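Local coordinates for protein thiamine-monophosphate kinase (Stenotrophomonas maltophilia, PDB 6XEP) that probably catalyses the ATP-dependent phosphorylation of thiamine monophosphate to thiamine diphosphate, the active form of vitamin B1, with the help of magnesium, at residues A[116-120]-A[121-125]; A[175-179]-A[180-184]. One frame throughout, in Å; residues are numbered along the deposited sequence.

Interaction 1. Residues A[116-120]-A[121-125]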
# COMPACT_ATOMS: atom_id res chain seq x y z
N ALA A 116 10.22 -1.61 16.16
CA ALA A 116 10.11 -1.09 17.52
C ALA A 116 8.69 -0.63 17.80
O ALA A 116 8.12 -0.94 18.85
CB ALA A 116 11.09 0.06 17.76
N LEU A 117 8.08 0.09 16.85
CA LEU A 117 6.70 0.54 17.01
C LEU A 117 5.70 -0.57 16.71
O LEU A 117 4.72 -0.75 17.45
CB LEU A 117 6.44 1.75 16.12
CG LEU A 117 5.02 2.29 16.16
CD1 LEU A 117 4.64 2.74 17.56
CD2 LEU A 117 4.90 3.44 15.15
N ALA A 118 5.92 -1.34 15.64
CA ALA A 118 4.98 -2.39 15.25
C ALA A 118 4.77 -3.40 16.37
O ALA A 118 3.63 -3.82 16.62
CB ALA A 118 5.47 -3.10 14.00
N ASP A 119 5.85 -3.82 17.04
CA ASP A 119 5.74 -4.80 18.11
C ASP A 119 4.87 -4.30 19.26
O ASP A 119 4.20 -5.10 19.91
CB ASP A 119 7.13 -5.17 18.65
CG ASP A 119 7.96 -5.92 17.63
OD1 ASP A 119 7.42 -6.23 16.54
OD2 ASP A 119 9.15 -6.20 17.91
N GLN A 120 4.91 -3.01 19.53
CA GLN A 120 4.11 -2.47 20.63
C GLN A 120 2.62 -2.59 20.39
O GLN A 120 1.84 -2.53 21.35
CB GLN A 120 4.45 -1.00 20.86
CG GLN A 120 5.78 -0.76 21.51
CD GLN A 120 6.08 0.72 21.60
OE1 GLN A 120 5.20 1.52 21.92
NE2 GLN A 120 7.32 1.10 21.31
N HIS A 121 2.19 -2.69 19.14
CA HIS A 121 0.77 -2.66 18.81
C HIS A 121 0.32 -3.93 18.12
O HIS A 121 -0.80 -4.00 17.61
CB HIS A 121 0.47 -1.41 17.99
CG HIS A 121 0.77 -0.16 18.73
ND1 HIS A 121 0.06 0.22 19.85
CD2 HIS A 121 1.76 0.76 18.58
CE1 HIS A 121 0.57 1.34 20.33
NE2 HIS A 121 1.59 1.69 19.57
N ASP A 122 1.19 -4.94 18.12
CA ASP A 122 0.89 -6.25 17.56
C ASP A 122 0.38 -6.15 16.13
O ASP A 122 -0.56 -6.83 15.73
CB ASP A 122 -0.11 -7.01 18.44
CG ASP A 122 0.50 -7.43 19.77
OD1 ASP A 122 1.72 -7.65 19.83
OD2 ASP A 122 -0.26 -7.56 20.75
N ILE A 123 1.00 -5.27 15.34
CA ILE A 123 0.71 -5.22 13.91
C ILE A 123 1.87 -5.90 13.19
O ILE A 123 3.04 -5.64 13.49
CB ILE A 123 0.46 -3.78 13.41
CG1 ILE A 123 -0.01 -3.82 11.95
CG2 ILE A 123 1.71 -2.89 13.54
CD1 ILE A 123 -0.42 -2.43 11.33
N ALA A 124 1.54 -6.81 12.28
CA ALA A 124 2.54 -7.67 11.65
C ALA A 124 2.76 -7.23 10.21
O ALA A 124 1.82 -7.19 9.41
CB ALA A 124 2.10 -9.13 11.70
N LEU A 125 4.02 -6.93 9.86
CA LEU A 125 4.39 -6.72 8.47
C LEU A 125 4.29 -8.05 7.74
O LEU A 125 4.95 -9.01 8.13
CB LEU A 125 5.81 -6.15 8.39
CG LEU A 125 6.41 -5.89 7.00
CD1 LEU A 125 5.58 -4.90 6.18
CD2 LEU A 125 7.83 -5.35 7.17
O HOH W 1 5.18 -6.76 14.52
O HOH W 2 2.50 -5.73 21.93
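H121 lies across the end of helix 104-120, where its imidazole meets L117 at an edge and Q120 over one face. L117 CD1 lies in the ring plane, 3.6 Å from H121 CD2, and the two side chains run obliquely to one another. Q120 approaches differently: its CB makes a CH-pi contact 4.2 Å from the centroid of the H121 ring, shifted toward the rim. With CG of H121 anti to the carbonyl carbon (chi1 -62°), the ring lies back along the helix beside L117 and Q120. A77 and L80 of helix 68-85 lie against L117 and H121 respectively, and P206 touches both.

The polypeptide turns round a single carbonyl. A118 O accepts H121 N at 3.1 Å and I123 N at 3.3 Å. H121 N stands well above the carbonyl plane; I123 N is tilted 29° from it and reaches the oxygen from the opposite face. Between them D122 has left-handed backbone angles (phi 52°) at the point where the chain turns from the helix toward strand 124-132. A118 CB packs on I123 CG2 at 3.8 Å, and I123 continues onto P90 and C93 of strand 89-99.

Water adds a further link. One molecule donates to both D119 OD1 and I123 O, the latter at 2.6 Å; a second donates to D119 O. D119 OD1 also forms a salt bridge with R23 NE. The chemistry thus combines two kinds of hold: apolar packing through L117, A118 and I123 fixes the imidazole and the start of the strand against helices and sheet, whereas the polar links are a doubly used carbonyl, one firm bridging water and the charge pair with R23.

Interaction 2. Residues A[175-179]-A[180-184]; sequences LRLWQ and QGALN. With EDO (1,2-ethanediol), chain B.
A Schellman motif ends helix 170-179, and the residues that follow fold back over its last turn. G181, with phi 88°, is the residue that leaves the helix. Its N reaches W178 O at 3.0 Å from above the carbonyl plane, while A182 N binds L177 O at 2.8 Å, tilted 28° from that plane. Just before the turn, Q180 N completes an ordinary helical bond to R176 O.

The motif's hydrophobic pair is L177 with A182, CD2 of the first lying 4.3 Å from CB of the second. Just beyond the motif, L183 CB packs on L177 CB at 3.9 Å, and both leucines also touch Y194 of helix 192-202. W178 meets the returning chain with the edge of its indole. With CG anti to the backbone N (chi1 170°), the ring has L183 O near its plane, 3.3 Å from W178 CD1. The same carbonyl shares a water with W178 O, so one molecule ties the helix end to the outgoing chain. W178 NE1 is hydrogen-bonded to E65.

Q180 lays its extended chain back over R176 O, CG coming within 3.1 Å of that oxygen. A water accepts from R176 NH1 and, weakly, from Q180 NE2, while the guanidinium has its salt bridge with D267. Beyond the turn, a 1,2-ethanediol, probably from the crystallisation liquor, receives N184 N at O1 in a nearly straight bond and donates from O2 to A182 O. Paired backbone bonds round a positive-phi glycine, with an apolar contact such as that of L177 and A182 spanning it, are the hallmark of the Schellman C-cap.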
# COMPACT_ATOMS: atom_id res chain seq x y z
N LEU A 175 9.83 21.55 14.18
CA LEU A 175 10.01 21.93 12.78
C LEU A 175 10.41 23.39 12.66
O LEU A 175 11.32 23.74 11.89
CB LEU A 175 8.73 21.65 11.98
CG LEU A 175 8.84 21.66 10.44
CD1 LEU A 175 9.75 20.52 9.97
CD2 LEU A 175 7.47 21.58 9.78
N ARG A 176 9.75 24.27 13.42
CA ARG A 176 10.10 25.69 13.39
C ARG A 176 11.53 25.93 13.86
O ARG A 176 12.28 26.69 13.25
CB ARG A 176 9.12 26.49 14.24
CG ARG A 176 7.83 26.90 13.56
CD ARG A 176 6.92 27.51 14.61
NE ARG A 176 5.65 27.99 14.08
CZ ARG A 176 5.30 29.27 14.08
NH1 ARG A 176 6.14 30.18 14.56
NH2 ARG A 176 4.13 29.64 13.59
N LEU A 177 11.90 25.32 14.99
CA LEU A 177 13.28 25.47 15.47
C LEU A 177 14.27 24.96 14.44
O LEU A 177 15.31 25.59 14.20
CB LEU A 177 13.46 24.75 16.80
CG LEU A 177 12.67 25.36 17.96
CD1 LEU A 177 12.68 24.39 19.13
CD2 LEU A 177 13.26 26.70 18.37
N TRP A 178 13.96 23.84 13.79
CA TRP A 178 14.84 23.32 12.75
C TRP A 178 14.95 24.31 11.58
O TRP A 178 16.05 24.58 11.09
CB TRP A 178 14.33 21.96 12.28
CG TRP A 178 14.97 21.42 11.05
CD1 TRP A 178 16.21 20.84 10.95
CD2 TRP A 178 14.40 21.36 9.74
NE1 TRP A 178 16.44 20.45 9.64
CE2 TRP A 178 15.34 20.76 8.89
CE3 TRP A 178 13.18 21.79 9.21
CZ2 TRP A 178 15.09 20.57 7.53
CZ3 TRP A 178 12.93 21.58 7.86
CH2 TRP A 178 13.88 20.98 7.04
N GLN A 179 13.83 24.90 11.15
CA GLN A 179 13.86 25.86 10.05
C GLN A 179 14.63 27.12 10.41
O GLN A 179 15.28 27.73 9.55
CB GLN A 179 12.44 26.21 9.63
CG GLN A 179 11.67 25.05 9.03
CD GLN A 179 10.16 25.27 9.02
OE1 GLN A 179 9.64 26.14 9.72
NE2 GLN A 179 9.46 24.49 8.21
N GLN A 180 14.57 27.54 11.67
CA GLN A 180 15.31 28.70 12.13
C GLN A 180 16.77 28.40 12.37
O GLN A 180 17.53 29.32 12.69
CB GLN A 180 14.68 29.23 13.42
CG GLN A 180 13.24 29.63 13.24
CD GLN A 180 12.56 29.93 14.56
OE1 GLN A 180 13.16 29.83 15.63
NE2 GLN A 180 11.29 30.32 14.48
N GLY A 181 17.18 27.14 12.21
CA GLY A 181 18.57 26.78 12.39
C GLY A 181 18.95 26.44 13.81
O GLY A 181 20.15 26.36 14.12
N ALA A 182 17.97 26.22 14.69
CA ALA A 182 18.24 26.04 16.11
C ALA A 182 18.16 24.59 16.58
O ALA A 182 18.43 24.33 17.75
CB ALA A 182 17.26 26.88 16.94
N LEU A 183 17.78 23.65 15.71
CA LEU A 183 17.62 22.26 16.11
C LEU A 183 18.13 21.32 15.01
O LEU A 183 17.61 21.33 13.90
CB LEU A 183 16.16 21.94 16.44
CG LEU A 183 15.79 20.49 16.80
CD1 LEU A 183 16.49 20.00 18.07
CD2 LEU A 183 14.29 20.35 16.95
N ASN A 184 19.12 20.50 15.35
CA ASN A 184 19.57 19.43 14.47
C ASN A 184 18.67 18.22 14.65
O ASN A 184 18.50 17.74 15.77
CB ASN A 184 21.03 19.06 14.80
CG ASN A 184 21.63 18.07 13.80
OD1 ASN A 184 20.94 17.47 12.98
ND2 ASN A 184 22.96 17.90 13.88
C1 EDO B . 19.66 20.77 19.10
O1 EDO B . 20.49 20.92 17.94
C2 EDO B . 20.11 21.68 20.24
O2 EDO B . 19.95 23.06 19.86
O HOH W 3 8.94 30.37 15.47
O HOH W 4 18.36 23.56 12.23

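In the fold
From the N terminus, the chain first passes through interaction 1, where helix 104-120 gives way to strand 124-132. This is the second connection of the beta-alpha-beta unit that starts with strand 89-99, and it brings the chain to strand 124-132, outermost in the four-stranded sheet within this chain, in the N-terminal, PurM-like part of the protein. Later, in the C-terminal part, residues 175-184 close a tight turn at the end of helix 170-179 and lead toward helix 192-202. The two turns come in series, neither nested nor crossed, and do not touch: their centres are 31 Å apart and their nearest atoms about 18 Å. Each lies at the end of a helix, one in each part.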